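Long-range contacts in tryptophan halogenase superfamily (Brevundimonas sp. BAL3, PDB 6FRL), which is a flavin-dependent halogenase that prefers bromination over chlorination, probably using reduced flavin and a halide to halogenate an aromatic substrate: residues D75-T80 and W163-D168; Q81-L86 and Q499-L504; L229-A234 and A332-C337; I398-L403 and L451-G456; R426-W431 and F457-D462. One frame throughout, in Å; residues are numbered along the deposited sequence.

Interaction 1: residues D75-T80 and W163-D168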
# COMPACT_ATOMS: atom_id res chain seq x y z
N ASP B 75 11.63 -8.09 -29.62
CA ASP B 75 10.93 -9.14 -30.36
C ASP B 75 9.40 -8.89 -30.35
O ASP B 75 8.75 -8.98 -31.42
CB ASP B 75 11.25 -10.54 -29.83
CG ASP B 75 12.76 -10.94 -29.99
OD1 ASP B 75 13.45 -10.54 -30.99
OD2 ASP B 75 13.25 -11.68 -29.08
N VAL B 76 8.83 -8.52 -29.18
CA VAL B 76 7.37 -8.29 -29.10
C VAL B 76 6.97 -7.07 -29.95
O VAL B 76 5.93 -7.08 -30.63
CB VAL B 76 6.83 -8.13 -27.64
CG1 VAL B 76 5.36 -7.77 -27.62
CG2 VAL B 76 7.03 -9.38 -26.83
N MET B 77 7.82 -6.03 -29.91
CA MET B 77 7.55 -4.80 -30.67
C MET B 77 7.60 -5.04 -32.16
O MET B 77 6.66 -4.63 -32.86
CB MET B 77 8.46 -3.64 -30.26
CG MET B 77 8.12 -3.09 -28.88
SD MET B 77 9.18 -1.74 -28.48
CE MET B 77 8.40 -0.43 -29.46
N ARG B 78 8.66 -5.71 -32.64
CA ARG B 78 8.74 -6.13 -34.06
C ARG B 78 7.48 -6.87 -34.49
O ARG B 78 6.94 -6.59 -35.55
CB ARG B 78 9.97 -7.02 -34.35
CG ARG B 78 11.17 -6.27 -34.94
CD ARG B 78 12.33 -7.17 -35.37
NE ARG B 78 12.92 -7.77 -34.18
CZ ARG B 78 13.92 -7.27 -33.45
NH1 ARG B 78 14.53 -6.15 -33.81
NH2 ARG B 78 14.34 -7.93 -32.38
N ALA B 79 7.01 -7.80 -33.67
CA ALA B 79 5.92 -8.69 -34.08
C ALA B 79 4.55 -7.98 -34.04
O ALA B 79 3.61 -8.43 -34.71
CB ALA B 79 5.90 -9.96 -33.23
N THR B 80 4.44 -6.89 -33.28
CA THR B 80 3.15 -6.22 -33.09
C THR B 80 3.03 -4.82 -33.75
O THR B 80 2.05 -4.08 -33.46
CB THR B 80 2.81 -6.14 -31.59
OG1 THR B 80 3.86 -5.45 -30.88
CG2 THR B 80 2.61 -7.54 -31.01
N TRP B 163 8.07 3.42 -19.59
CA TRP B 163 7.51 3.50 -20.94
C TRP B 163 6.71 2.25 -21.26
O TRP B 163 6.89 1.20 -20.64
CB TRP B 163 8.63 3.67 -21.96
CG TRP B 163 9.58 2.47 -22.11
CD1 TRP B 163 10.59 2.09 -21.25
CD2 TRP B 163 9.61 1.52 -23.20
NE1 TRP B 163 11.21 0.95 -21.73
CE2 TRP B 163 10.64 0.60 -22.93
CE3 TRP B 163 8.86 1.37 -24.37
CZ2 TRP B 163 10.94 -0.43 -23.78
CZ3 TRP B 163 9.17 0.31 -25.23
CH2 TRP B 163 10.18 -0.56 -24.94
N ALA B 164 5.83 2.37 -22.25
CA ALA B 164 4.93 1.27 -22.63
C ALA B 164 4.83 1.19 -24.15
O ALA B 164 5.66 1.79 -24.84
CB ALA B 164 3.55 1.46 -21.96
N LEU B 165 3.83 0.45 -24.64
CA LEU B 165 3.65 0.25 -26.08
C LEU B 165 2.34 0.80 -26.64
O LEU B 165 1.27 0.80 -25.97
CB LEU B 165 3.70 -1.24 -26.43
CG LEU B 165 4.81 -2.09 -25.85
CD1 LEU B 165 4.70 -3.52 -26.38
CD2 LEU B 165 6.16 -1.46 -26.16
N HIS B 166 2.43 1.27 -27.89
CA HIS B 166 1.29 1.33 -28.78
C HIS B 166 1.45 0.08 -29.64
O HIS B 166 2.51 -0.11 -30.22
CB HIS B 166 1.36 2.58 -29.69
CG HIS B 166 1.44 3.88 -28.95
ND1 HIS B 166 2.55 4.70 -29.03
CD2 HIS B 166 0.56 4.51 -28.13
CE1 HIS B 166 2.34 5.77 -28.28
NE2 HIS B 166 1.15 5.68 -27.71
N LEU B 167 0.43 -0.75 -29.74
CA LEU B 167 0.58 -1.98 -30.51
C LEU B 167 -0.70 -2.50 -31.17
O LEU B 167 -1.83 -2.10 -30.82
CB LEU B 167 1.23 -3.08 -29.64
CG LEU B 167 0.67 -3.41 -28.25
CD1 LEU B 167 -0.85 -3.34 -28.13
CD2 LEU B 167 1.14 -4.78 -27.79
N ASP B 168 -0.51 -3.41 -32.13
CA ASP B 168 -1.65 -4.10 -32.75
C ASP B 168 -2.10 -5.22 -31.83
O ASP B 168 -1.38 -6.18 -31.64
CB ASP B 168 -1.30 -4.65 -34.15
CG ASP B 168 -2.55 -5.16 -34.89
OD1 ASP B 168 -3.34 -5.93 -34.31
OD2 ASP B 168 -2.76 -4.81 -36.05
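Met77 meets the indole of Trp163 at its rim: SD lies 5.0 Å from the centroid of the six-membered ring of Trp163 and 85° off the ring normal, so this Met-aromatic contact is edge-on, with CZ3 and CH2 the nearest ring atoms. Other partners hold the indole too, Arg63 by a cation-pi contact and Phe147 edge-to-face. The methionine chain is extended through chi2 and bent at chi3 (78°), which sets CE near Leu165 as well. Leu165 CD2 packs against Met77 CG at 3.7 Å and is almost as close to the sulfur, while its other branch, CD1, only just reaches Val76 CG1 at 4.5 Å. The contact turns polar at Thr80, the first residue to leave helical phi/psi, whose OG1 and O both take part in hydrogen bonds. OG1 bonds back to Val76 O at 2.6 Å, tilted from that carbonyl's plane, and also lies 3.8 Å from Leu167 CB. One backbone bond joins the segments: Asp168 N donates to Thr80 O at 3.0 Å, nearly straight at 166° and in the carbonyl plane. Asp168 in turn N-caps helix 169-182 through OD1 to Leu171 N, and its OD2 forms a salt bridge with Arg286. The contact thus lays helix 73-79 on strand 164-168 mostly through apolar groups, and the buried polar atoms Thr80 O and Thr80 OG1 each have a hydrogen-bond partner.

Interaction 2: residues Q81-L86 and Q499-L504; sequences QATCKL and QFLAGL
Leu501 reaches across to Thr83 from the helix. From CB its chain runs to CG, anti to the carbonyl carbon (chi1 -57°), and there it forks: CD1 meets Thr83 CG2 at 4.0 Å, and CD2 lies 3.9 Å from Thr83 CA, with Thr83 CB slightly farther off. The two side chains cross obliquely, and the leucine fork sits mainly on Thr83, CD1 at its methyl and CD2 over its backbone, with Ala82 O at the margin. Thr83 OG1 has its polar partners outside the contact, Pro282 O and His166 ND1. In the fold, this sets the C-terminal helix 497-502 against strand 83-85, an outer strand of the antiparallel sheet it forms with 164-168 and 55-57. The next strand residue, Cys84, supplies a sulfur-aromatic contact: SG is 3.5 Å from Phe500 CD2 and, seen from the Phe500 ring centroid 4.3 Å away, 47° off the normal, an oblique approach. Phe500 also meets Phe147, and His497 NE2 is hydrogen-bonded to Cys84 N, a polar tie from the same helix to the strand.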
# COMPACT_ATOMS: atom_id res chain seq x y z
N GLN B 81 3.97 -4.48 -34.66
CA GLN B 81 3.98 -3.19 -35.35
C GLN B 81 4.03 -2.02 -34.34
O GLN B 81 3.58 -0.91 -34.62
CB GLN B 81 2.79 -3.03 -36.32
CG GLN B 81 2.83 -3.92 -37.57
CD GLN B 81 4.02 -3.63 -38.49
OE1 GLN B 81 4.85 -4.50 -38.72
NE2 GLN B 81 4.13 -2.39 -38.99
N ALA B 82 4.63 -2.28 -33.18
CA ALA B 82 4.55 -1.38 -32.04
C ALA B 82 5.47 -0.20 -32.14
O ALA B 82 6.49 -0.26 -32.85
CB ALA B 82 4.89 -2.13 -30.76
N THR B 83 5.12 0.84 -31.39
CA THR B 83 6.00 1.98 -31.13
C THR B 83 6.03 2.27 -29.62
O THR B 83 5.21 1.74 -28.85
CB THR B 83 5.50 3.25 -31.84
OG1 THR B 83 4.25 3.66 -31.25
CG2 THR B 83 5.28 3.00 -33.32
N CYS B 84 6.96 3.13 -29.21
CA CYS B 84 7.10 3.53 -27.82
C CYS B 84 5.99 4.49 -27.36
O CYS B 84 5.52 5.32 -28.14
CB CYS B 84 8.44 4.22 -27.61
SG CYS B 84 9.85 3.24 -28.15
N LYS B 85 5.57 4.34 -26.10
CA LYS B 85 4.61 5.24 -25.47
C LYS B 85 5.19 5.79 -24.17
O LYS B 85 5.32 5.05 -23.16
CB LYS B 85 3.28 4.56 -25.17
CG LYS B 85 2.30 5.53 -24.47
CD LYS B 85 0.95 4.93 -24.19
CE LYS B 85 0.11 5.80 -23.28
NZ LYS B 85 -0.99 5.02 -22.61
N LEU B 86 5.51 7.09 -24.18
CA LEU B 86 5.99 7.75 -22.96
C LEU B 86 4.91 8.36 -22.03
O LEU B 86 5.23 8.76 -20.91
CB LEU B 86 6.99 8.83 -23.34
CG LEU B 86 8.33 8.24 -23.77
CD1 LEU B 86 9.18 9.35 -24.34
CD2 LEU B 86 9.05 7.53 -22.63
N GLN B 499 14.77 6.78 -34.47
CA GLN B 499 16.01 5.98 -34.43
C GLN B 499 15.85 4.61 -33.72
O GLN B 499 16.48 3.62 -34.11
CB GLN B 499 17.15 6.75 -33.75
CG GLN B 499 18.48 5.99 -33.67
CD GLN B 499 19.61 6.85 -33.15
OE1 GLN B 499 19.87 7.94 -33.69
NE2 GLN B 499 20.27 6.41 -32.07
N PHE B 500 15.05 4.59 -32.65
CA PHE B 500 14.75 3.37 -31.91
C PHE B 500 13.89 2.43 -32.74
O PHE B 500 14.06 1.23 -32.68
CB PHE B 500 14.02 3.71 -30.63
CG PHE B 500 13.87 2.56 -29.70
CD1 PHE B 500 14.93 2.20 -28.84
CD2 PHE B 500 12.71 1.82 -29.67
CE1 PHE B 500 14.82 1.13 -27.99
CE2 PHE B 500 12.60 0.75 -28.80
CZ PHE B 500 13.65 0.42 -27.96
N LEU B 501 12.96 3.01 -33.50
CA LEU B 501 12.09 2.25 -34.38
C LEU B 501 12.83 1.68 -35.60
O LEU B 501 12.49 0.59 -36.05
CB LEU B 501 10.90 3.08 -34.87
CG LEU B 501 10.00 3.69 -33.80
CD1 LEU B 501 8.81 4.35 -34.51
CD2 LEU B 501 9.52 2.69 -32.76
N ALA B 502 13.79 2.44 -36.14
CA ALA B 502 14.67 1.96 -37.23
C ALA B 502 15.53 0.76 -36.81
O ALA B 502 15.86 -0.08 -37.65
CB ALA B 502 15.56 3.10 -37.74
N GLY B 503 15.89 0.69 -35.53
CA GLY B 503 16.58 -0.48 -34.93
C GLY B 503 15.72 -1.70 -34.62
O GLY B 503 16.23 -2.69 -34.16
N LEU B 504 14.41 -1.59 -34.85
CA LEU B 504 13.51 -2.74 -34.97
C LEU B 504 13.21 -3.17 -36.44
O LEU B 504 12.81 -4.29 -36.68
CB LEU B 504 12.19 -2.44 -34.26
CG LEU B 504 12.24 -1.97 -32.79
CD1 LEU B 504 10.90 -1.44 -32.29
CD2 LEU B 504 12.76 -3.09 -31.89

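Interaction 3: residues L229-A234 and A332-C337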
# COMPACT_ATOMS: atom_id res chain seq x y z
N LEU B 229 -20.88 -14.91 -21.58
CA LEU B 229 -21.55 -16.18 -21.92
C LEU B 229 -21.67 -17.11 -20.74
O LEU B 229 -22.66 -17.84 -20.62
CB LEU B 229 -20.76 -16.93 -23.02
CG LEU B 229 -21.56 -17.90 -23.88
CD1 LEU B 229 -22.08 -17.09 -25.06
CD2 LEU B 229 -20.76 -19.10 -24.39
N VAL B 230 -20.65 -17.15 -19.89
CA VAL B 230 -20.68 -18.02 -18.72
C VAL B 230 -21.02 -17.24 -17.44
O VAL B 230 -21.93 -17.62 -16.72
CB VAL B 230 -19.37 -18.79 -18.55
CG1 VAL B 230 -19.53 -19.92 -17.52
CG2 VAL B 230 -18.92 -19.37 -19.88
N ILE B 231 -20.29 -16.16 -17.17
CA ILE B 231 -20.50 -15.39 -15.93
C ILE B 231 -21.91 -14.78 -15.91
O ILE B 231 -22.55 -14.75 -14.86
CB ILE B 231 -19.39 -14.29 -15.73
CG1 ILE B 231 -19.33 -13.79 -14.27
CG2 ILE B 231 -19.55 -13.14 -16.69
CD1 ILE B 231 -18.84 -14.81 -13.26
N GLY B 232 -22.40 -14.35 -17.07
CA GLY B 232 -23.68 -13.62 -17.18
C GLY B 232 -24.87 -14.46 -17.57
O GLY B 232 -25.80 -14.55 -16.80
N GLU B 233 -24.82 -15.08 -18.76
CA GLU B 233 -25.95 -15.85 -19.33
C GLU B 233 -26.14 -17.16 -18.61
O GLU B 233 -27.21 -17.46 -18.15
CB GLU B 233 -25.78 -16.11 -20.83
CG GLU B 233 -25.99 -14.88 -21.73
CD GLU B 233 -25.75 -15.18 -23.24
OE1 GLU B 233 -25.28 -16.29 -23.62
OE2 GLU B 233 -26.04 -14.29 -24.07
N ALA B 234 -25.08 -17.95 -18.47
CA ALA B 234 -25.17 -19.24 -17.79
C ALA B 234 -25.39 -19.14 -16.28
O ALA B 234 -26.26 -19.83 -15.73
CB ALA B 234 -23.92 -20.07 -18.07
N ALA B 332 -16.95 -10.73 -10.18
CA ALA B 332 -16.18 -11.16 -11.34
C ALA B 332 -15.94 -12.66 -11.34
O ALA B 332 -15.68 -13.24 -12.40
CB ALA B 332 -14.85 -10.39 -11.45
N TRP B 333 -16.02 -13.27 -10.15
CA TRP B 333 -15.90 -14.71 -9.94
C TRP B 333 -17.16 -15.25 -9.24
O TRP B 333 -17.53 -14.81 -8.13
CB TRP B 333 -14.68 -15.00 -9.06
CG TRP B 333 -14.25 -16.43 -8.86
CD1 TRP B 333 -15.00 -17.56 -9.00
CD2 TRP B 333 -12.98 -16.86 -8.40
NE1 TRP B 333 -14.27 -18.67 -8.67
CE2 TRP B 333 -13.02 -18.28 -8.30
CE3 TRP B 333 -11.80 -16.19 -8.05
CZ2 TRP B 333 -11.93 -19.03 -7.87
CZ3 TRP B 333 -10.71 -16.92 -7.64
CH2 TRP B 333 -10.78 -18.34 -7.55
N ALA B 334 -17.83 -16.20 -9.91
CA ALA B 334 -18.96 -16.92 -9.34
C ALA B 334 -18.77 -18.42 -9.57
O ALA B 334 -18.38 -18.84 -10.64
CB ALA B 334 -20.25 -16.45 -9.98
N LYS B 335 -19.05 -19.21 -8.55
CA LYS B 335 -18.90 -20.66 -8.61
C LYS B 335 -17.50 -21.06 -9.10
O LYS B 335 -16.53 -20.81 -8.38
CB LYS B 335 -20.08 -21.30 -9.37
CG LYS B 335 -21.38 -21.20 -8.57
CD LYS B 335 -22.63 -21.49 -9.37
CE LYS B 335 -23.89 -21.07 -8.62
NZ LYS B 335 -24.03 -21.85 -7.36
N ASN B 336 -17.38 -21.65 -10.29
CA ASN B 336 -16.07 -22.02 -10.86
C ASN B 336 -15.82 -21.31 -12.19
O ASN B 336 -15.14 -21.84 -13.09
CB ASN B 336 -15.97 -23.56 -11.01
CG ASN B 336 -16.95 -24.13 -12.01
OD1 ASN B 336 -18.05 -23.60 -12.23
ND2 ASN B 336 -16.55 -25.23 -12.65
N CYS B 337 -16.35 -20.10 -12.30
CA CYS B 337 -16.10 -19.23 -13.43
C CYS B 337 -15.48 -17.93 -12.96
O CYS B 337 -16.04 -17.26 -12.10
CB CYS B 337 -17.40 -18.93 -14.14
SG CYS B 337 -17.16 -17.94 -15.60
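Val230 and Ile231, the two helix residues that touch the hairpin 332-337, both give their backbone N-H to Asp222 OD2, a double grip that fixes the helix start next to strand 219-222. On the strand side the shortest polar bond is Cys337 N to Ala334 O, 2.9 Å, returned by Ala334 N to Cys337 O; this reciprocal pair closes the hairpin turn through Lys335 and Asn336. For Ile231, chi1 (-162°) carries CG1 toward the hairpin and chi2 (68°) sets CD1. Ile231 CD1 lies against the backbone at Ala334 N and at Ala332 O, 3.6 Å from the latter, and Ala334 CB is 3.9 Å from the same CD1. Beside it, Val230 CG1 rests against Cys337 SG at 3.6 Å. The two segments meet by van der Waals contacts, of methyls with a sulfur, a methyl and backbone atoms. The helix itself has a wider pi-type turn, seen in Ala234 N to Leu229 O at 3.2 Å. Helix 229-234 thus covers the hairpin of strands 333-334 and 337-339 at the edge of the six-stranded mixed sheet, while Trp333 turns away toward helix 376-402.

Interaction 4: residues I398-L403 and L451-G456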
# COMPACT_ATOMS: atom_id res chain seq x y z
N ILE B 398 -13.35 9.79 -14.25
CA ILE B 398 -14.30 10.85 -13.92
C ILE B 398 -13.63 12.23 -13.74
O ILE B 398 -14.09 13.24 -14.31
CB ILE B 398 -15.09 10.48 -12.64
CG1 ILE B 398 -16.09 9.37 -12.96
CG2 ILE B 398 -15.84 11.70 -12.08
CD1 ILE B 398 -16.70 8.71 -11.75
N LEU B 399 -12.54 12.26 -12.96
CA LEU B 399 -11.81 13.50 -12.67
C LEU B 399 -11.50 14.32 -13.91
O LEU B 399 -11.58 15.56 -13.84
CB LEU B 399 -10.49 13.21 -11.90
CG LEU B 399 -9.73 14.45 -11.39
CD1 LEU B 399 -10.54 15.19 -10.35
CD2 LEU B 399 -8.38 14.09 -10.83
N HIS B 400 -11.14 13.65 -15.00
CA HIS B 400 -10.75 14.33 -16.25
C HIS B 400 -11.93 15.21 -16.78
O HIS B 400 -11.75 16.36 -17.24
CB HIS B 400 -10.34 13.32 -17.33
CG HIS B 400 -9.06 12.56 -17.07
ND1 HIS B 400 -8.93 11.61 -16.08
CD2 HIS B 400 -7.88 12.55 -17.76
CE1 HIS B 400 -7.73 11.07 -16.14
NE2 HIS B 400 -7.07 11.62 -17.15
N TYR B 401 -13.14 14.66 -16.70
CA TYR B 401 -14.33 15.39 -17.12
C TYR B 401 -14.71 16.47 -16.10
O TYR B 401 -15.02 17.60 -16.47
CB TYR B 401 -15.52 14.43 -17.28
CG TYR B 401 -15.43 13.45 -18.43
CD1 TYR B 401 -15.64 13.88 -19.76
CD2 TYR B 401 -15.18 12.08 -18.22
CE1 TYR B 401 -15.56 12.98 -20.82
CE2 TYR B 401 -15.12 11.19 -19.29
CZ TYR B 401 -15.31 11.64 -20.58
OH TYR B 401 -15.29 10.78 -21.65
N LYS B 402 -14.69 16.10 -14.82
CA LYS B 402 -15.06 16.98 -13.72
C LYS B 402 -14.31 18.31 -13.68
O LYS B 402 -14.89 19.31 -13.28
CB LYS B 402 -14.88 16.25 -12.40
CG LYS B 402 -15.29 17.04 -11.15
CD LYS B 402 -16.72 17.55 -11.25
CE LYS B 402 -17.33 17.91 -9.91
NZ LYS B 402 -18.65 18.58 -10.08
N LEU B 403 -13.03 18.31 -14.09
CA LEU B 403 -12.16 19.50 -14.02
C LEU B 403 -11.96 20.26 -15.34
O LEU B 403 -11.15 21.23 -15.42
CB LEU B 403 -10.78 19.08 -13.49
CG LEU B 403 -10.73 18.34 -12.15
CD1 LEU B 403 -9.29 18.06 -11.79
CD2 LEU B 403 -11.38 19.18 -11.06
N LEU B 451 -1.49 14.13 -9.63
CA LEU B 451 -0.78 15.39 -9.81
C LEU B 451 -0.79 15.89 -11.25
O LEU B 451 -1.06 17.05 -11.49
CB LEU B 451 0.66 15.28 -9.33
CG LEU B 451 1.53 16.54 -9.32
CD1 LEU B 451 0.86 17.74 -8.66
CD2 LEU B 451 2.86 16.26 -8.60
N ALA B 452 -0.52 14.99 -12.21
CA ALA B 452 -0.51 15.37 -13.63
C ALA B 452 -1.87 15.90 -14.10
O ALA B 452 -1.96 16.83 -14.91
CB ALA B 452 -0.08 14.20 -14.50
N ILE B 453 -2.93 15.29 -13.58
CA ILE B 453 -4.27 15.72 -13.95
C ILE B 453 -4.64 17.03 -13.23
O ILE B 453 -5.13 17.98 -13.87
CB ILE B 453 -5.29 14.59 -13.72
CG1 ILE B 453 -4.87 13.31 -14.50
CG2 ILE B 453 -6.70 15.04 -14.10
CD1 ILE B 453 -4.49 13.49 -15.97
N TYR B 454 -4.34 17.12 -11.92
CA TYR B 454 -4.63 18.36 -11.20
C TYR B 454 -3.93 19.53 -11.90
O TYR B 454 -4.59 20.52 -12.25
CB TYR B 454 -4.23 18.29 -9.72
CG TYR B 454 -5.06 17.33 -8.86
CD1 TYR B 454 -6.44 17.38 -8.87
CD2 TYR B 454 -4.45 16.40 -8.00
CE1 TYR B 454 -7.20 16.51 -8.07
CE2 TYR B 454 -5.18 15.53 -7.21
CZ TYR B 454 -6.56 15.59 -7.24
OH TYR B 454 -7.32 14.75 -6.45
N ASP B 455 -2.65 19.37 -12.19
CA ASP B 455 -1.88 20.41 -12.84
C ASP B 455 -2.33 20.68 -14.27
O ASP B 455 -2.42 21.83 -14.69
CB ASP B 455 -0.38 20.10 -12.83
CG ASP B 455 0.38 20.96 -13.75
OD1 ASP B 455 0.52 22.14 -13.40
OD2 ASP B 455 0.79 20.46 -14.84
N GLY B 456 -2.62 19.63 -15.03
CA GLY B 456 -3.13 19.79 -16.41
C GLY B 456 -4.42 20.60 -16.52
O GLY B 456 -4.61 21.36 -17.47
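Ile453 fits between Leu399 and His400, using a different branch for each. Its CG2, anti to the backbone N, lies 3.8 Å from Leu399 CD2, and the two side chains run antiparallel alongside each other. Its other arm, CG1 with CD1, goes to the imidazole: chi1 is -56° and chi2 -49°, a bent chain whose CD1 comes within 3.4 Å of His400 NE2. That approach is oblique to the ring, and the isoleucine lies across the histidine side chain, roughly perpendicular to it. The polar end of the histidine is occupied by groups outside the pair, NE2 by Glu351 and ND1 by Phe396 O, which should fix the rotation of the ring. The short-segment axes are 10.3 Å apart with 10° between their N-to-C directions, so the C-terminal end of 376-402 and the last turns of 447-456 run side by side here, in the helical part of the halogenase fold, packed through two leucines, an isoleucine, an imidazole and a phenol ring. Leu399 CD2 also meets Tyr454 CE1 at 3.9 Å, the leucine lying nearly square to the tyrosine. One turn on, where helix 376-402 ends, Leu403 CD1 reaches Tyr454 CD1 at 4.1 Å. Both leucine methyls come obliquely to the phenol ring, which also stacks with Trp431 of helix 422-434.

Interaction 5: residues R426-W431 and F457-D462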
# COMPACT_ATOMS: atom_id res chain seq x y z
N ARG B 426 -13.72 13.40 -1.76
CA ARG B 426 -12.73 13.44 -0.69
C ARG B 426 -11.32 13.70 -1.20
O ARG B 426 -10.58 14.46 -0.56
CB ARG B 426 -12.72 12.13 0.11
CG ARG B 426 -13.88 11.98 1.07
CD ARG B 426 -13.82 10.61 1.69
NE ARG B 426 -12.50 10.41 2.34
CZ ARG B 426 -12.00 9.25 2.74
NH1 ARG B 426 -12.67 8.10 2.57
NH2 ARG B 426 -10.81 9.23 3.33
N LYS B 427 -10.95 13.08 -2.33
CA LYS B 427 -9.66 13.31 -2.97
C LYS B 427 -9.50 14.76 -3.38
O LYS B 427 -8.49 15.38 -3.04
CB LYS B 427 -9.47 12.42 -4.21
CG LYS B 427 -8.85 11.07 -3.93
CD LYS B 427 -8.74 10.21 -5.18
CE LYS B 427 -7.44 9.42 -5.22
NZ LYS B 427 -7.53 8.20 -4.43
N ILE B 428 -10.49 15.28 -4.11
CA ILE B 428 -10.46 16.66 -4.61
C ILE B 428 -10.42 17.62 -3.43
O ILE B 428 -9.69 18.60 -3.49
CB ILE B 428 -11.65 16.97 -5.54
CG1 ILE B 428 -11.51 16.19 -6.85
CG2 ILE B 428 -11.74 18.45 -5.88
CD1 ILE B 428 -12.75 16.28 -7.73
N ALA B 429 -11.14 17.31 -2.35
CA ALA B 429 -11.18 18.19 -1.16
C ALA B 429 -9.84 18.24 -0.39
O ALA B 429 -9.42 19.31 0.03
CB ALA B 429 -12.35 17.83 -0.22
N LEU B 430 -9.18 17.12 -0.21
CA LEU B 430 -7.87 17.13 0.48
C LEU B 430 -6.79 17.73 -0.41
O LEU B 430 -5.87 18.37 0.10
CB LEU B 430 -7.45 15.77 1.00
CG LEU B 430 -6.18 15.77 1.87
CD1 LEU B 430 -6.38 16.48 3.21
CD2 LEU B 430 -5.66 14.35 2.07
N TRP B 431 -6.91 17.58 -1.73
CA TRP B 431 -5.92 18.15 -2.64
C TRP B 431 -5.98 19.69 -2.57
O TRP B 431 -4.95 20.34 -2.34
CB TRP B 431 -6.13 17.68 -4.08
CG TRP B 431 -5.31 18.47 -5.07
CD1 TRP B 431 -5.77 19.42 -5.93
CD2 TRP B 431 -3.89 18.43 -5.22
NE1 TRP B 431 -4.72 19.94 -6.64
CE2 TRP B 431 -3.56 19.37 -6.21
CE3 TRP B 431 -2.88 17.71 -4.59
CZ2 TRP B 431 -2.23 19.60 -6.62
CZ3 TRP B 431 -1.55 17.92 -5.00
CH2 TRP B 431 -1.24 18.87 -5.99
N PHE B 457 -5.33 20.43 -15.55
CA PHE B 457 -6.55 21.24 -15.50
C PHE B 457 -6.46 22.50 -14.65
O PHE B 457 -7.47 23.13 -14.43
CB PHE B 457 -7.73 20.39 -15.05
CG PHE B 457 -8.15 19.38 -16.06
CD1 PHE B 457 -9.03 19.72 -17.06
CD2 PHE B 457 -7.63 18.10 -16.02
CE1 PHE B 457 -9.43 18.77 -17.98
CE2 PHE B 457 -8.00 17.16 -16.94
CZ PHE B 457 -8.90 17.48 -17.94
N GLY B 458 -5.27 22.88 -14.18
CA GLY B 458 -5.07 24.10 -13.43
C GLY B 458 -5.71 24.18 -12.04
O GLY B 458 -6.01 25.29 -11.59
N LEU B 459 -5.91 23.04 -11.36
CA LEU B 459 -6.43 23.05 -9.99
C LEU B 459 -5.31 22.86 -8.96
O LEU B 459 -4.76 21.78 -8.87
CB LEU B 459 -7.50 21.97 -9.82
CG LEU B 459 -8.15 21.91 -8.40
CD1 LEU B 459 -8.87 23.22 -8.00
CD2 LEU B 459 -9.09 20.73 -8.22
N TYR B 460 -5.03 23.89 -8.16
CA TYR B 460 -3.91 23.91 -7.22
C TYR B 460 -4.38 24.24 -5.82
O TYR B 460 -5.35 24.95 -5.68
CB TYR B 460 -2.90 24.97 -7.65
CG TYR B 460 -2.39 24.79 -9.05
CD1 TYR B 460 -1.49 23.75 -9.35
CD2 TYR B 460 -2.80 25.61 -10.09
CE1 TYR B 460 -1.00 23.56 -10.63
CE2 TYR B 460 -2.32 25.42 -11.38
CZ TYR B 460 -1.41 24.39 -11.63
OH TYR B 460 -0.91 24.16 -12.89
N PRO B 461 -3.67 23.77 -4.78
CA PRO B 461 -4.07 24.06 -3.40
C PRO B 461 -3.85 25.50 -2.99
O PRO B 461 -3.01 26.16 -3.57
CB PRO B 461 -3.15 23.16 -2.55
CG PRO B 461 -2.14 22.58 -3.45
CD PRO B 461 -2.64 22.72 -4.86
N ASP B 462 -4.59 25.93 -1.97
CA ASP B 462 -4.53 27.32 -1.46
C ASP B 462 -3.21 27.47 -0.72
O ASP B 462 -2.45 28.38 -1.02
CB ASP B 462 -5.70 27.69 -0.49
CG ASP B 462 -6.85 26.64 -0.47
OD1 ASP B 462 -7.37 26.33 -1.57
OD2 ASP B 462 -7.23 26.13 0.63
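A Schellman motif ends helix 447-456, with Gly458 at positive phi as its C-prime residue; Leu459 N bonds to Tyr454 O and Gly458 N to Asp455 O. The chain that leaves it is received by Trp431 of helix 422-434. The indole N-H of Trp431 donates to Leu459 O at 2.9 Å and 171°, almost straight. The acceptor lies close to the ring plane, whereas the donor stands 44° above the plane of the Leu459 carbonyl. Two residues after Leu459, Pro461 covers one indole face: CD lies 3.4 Å above the plane of the Trp431 ring, offset toward the rim, and 3.6 Å from Trp431 CZ2. The same proline turns CB to the backbone, 3.4 Å from Trp431 O. Leu459 adds a looser apolar contact, its CD2 lying 4.2 Å from Ile428 CG2. The tryptophan thus engages the loop by its N-H edge and by a face. Tyr460 points its CB away from the helix, and its hydroxyl is hydrogen-bonded to Asp455. Near this surface, Asp462 forms a salt bridge with Arg373 of the second subunit. The arrangement is that of a Schellman helix terminus whose exit loop is gripped by a tryptophan of an adjacent helix through an indole-to-carbonyl bond and proline-aromatic packing.

How the interactions relate
The five contacts form two touching pairs and one outlier. Interactions 1 and 2, with centres about 8 Å apart, share the antiparallel sheet in which strands 164-168 and 83-85 are neighbours; Ala164 O and His166 N pair there with Lys85 N and Thr83 O. Interactions 4 and 5, with centres about 9 Å apart, are joined by helix 447-456 and the loop it runs into. In each pair the segments alternate along the chain, so the contacts interlock. Between the pairs, centres lie about 28 to 37 Å apart. Interaction 3, at the edge of the mixed sheet, is at least about 32 Å by centres from every other. Interactions 3, 4 and 5 come between the segments of interaction 2, whose C-terminal helix closes on the early sheet.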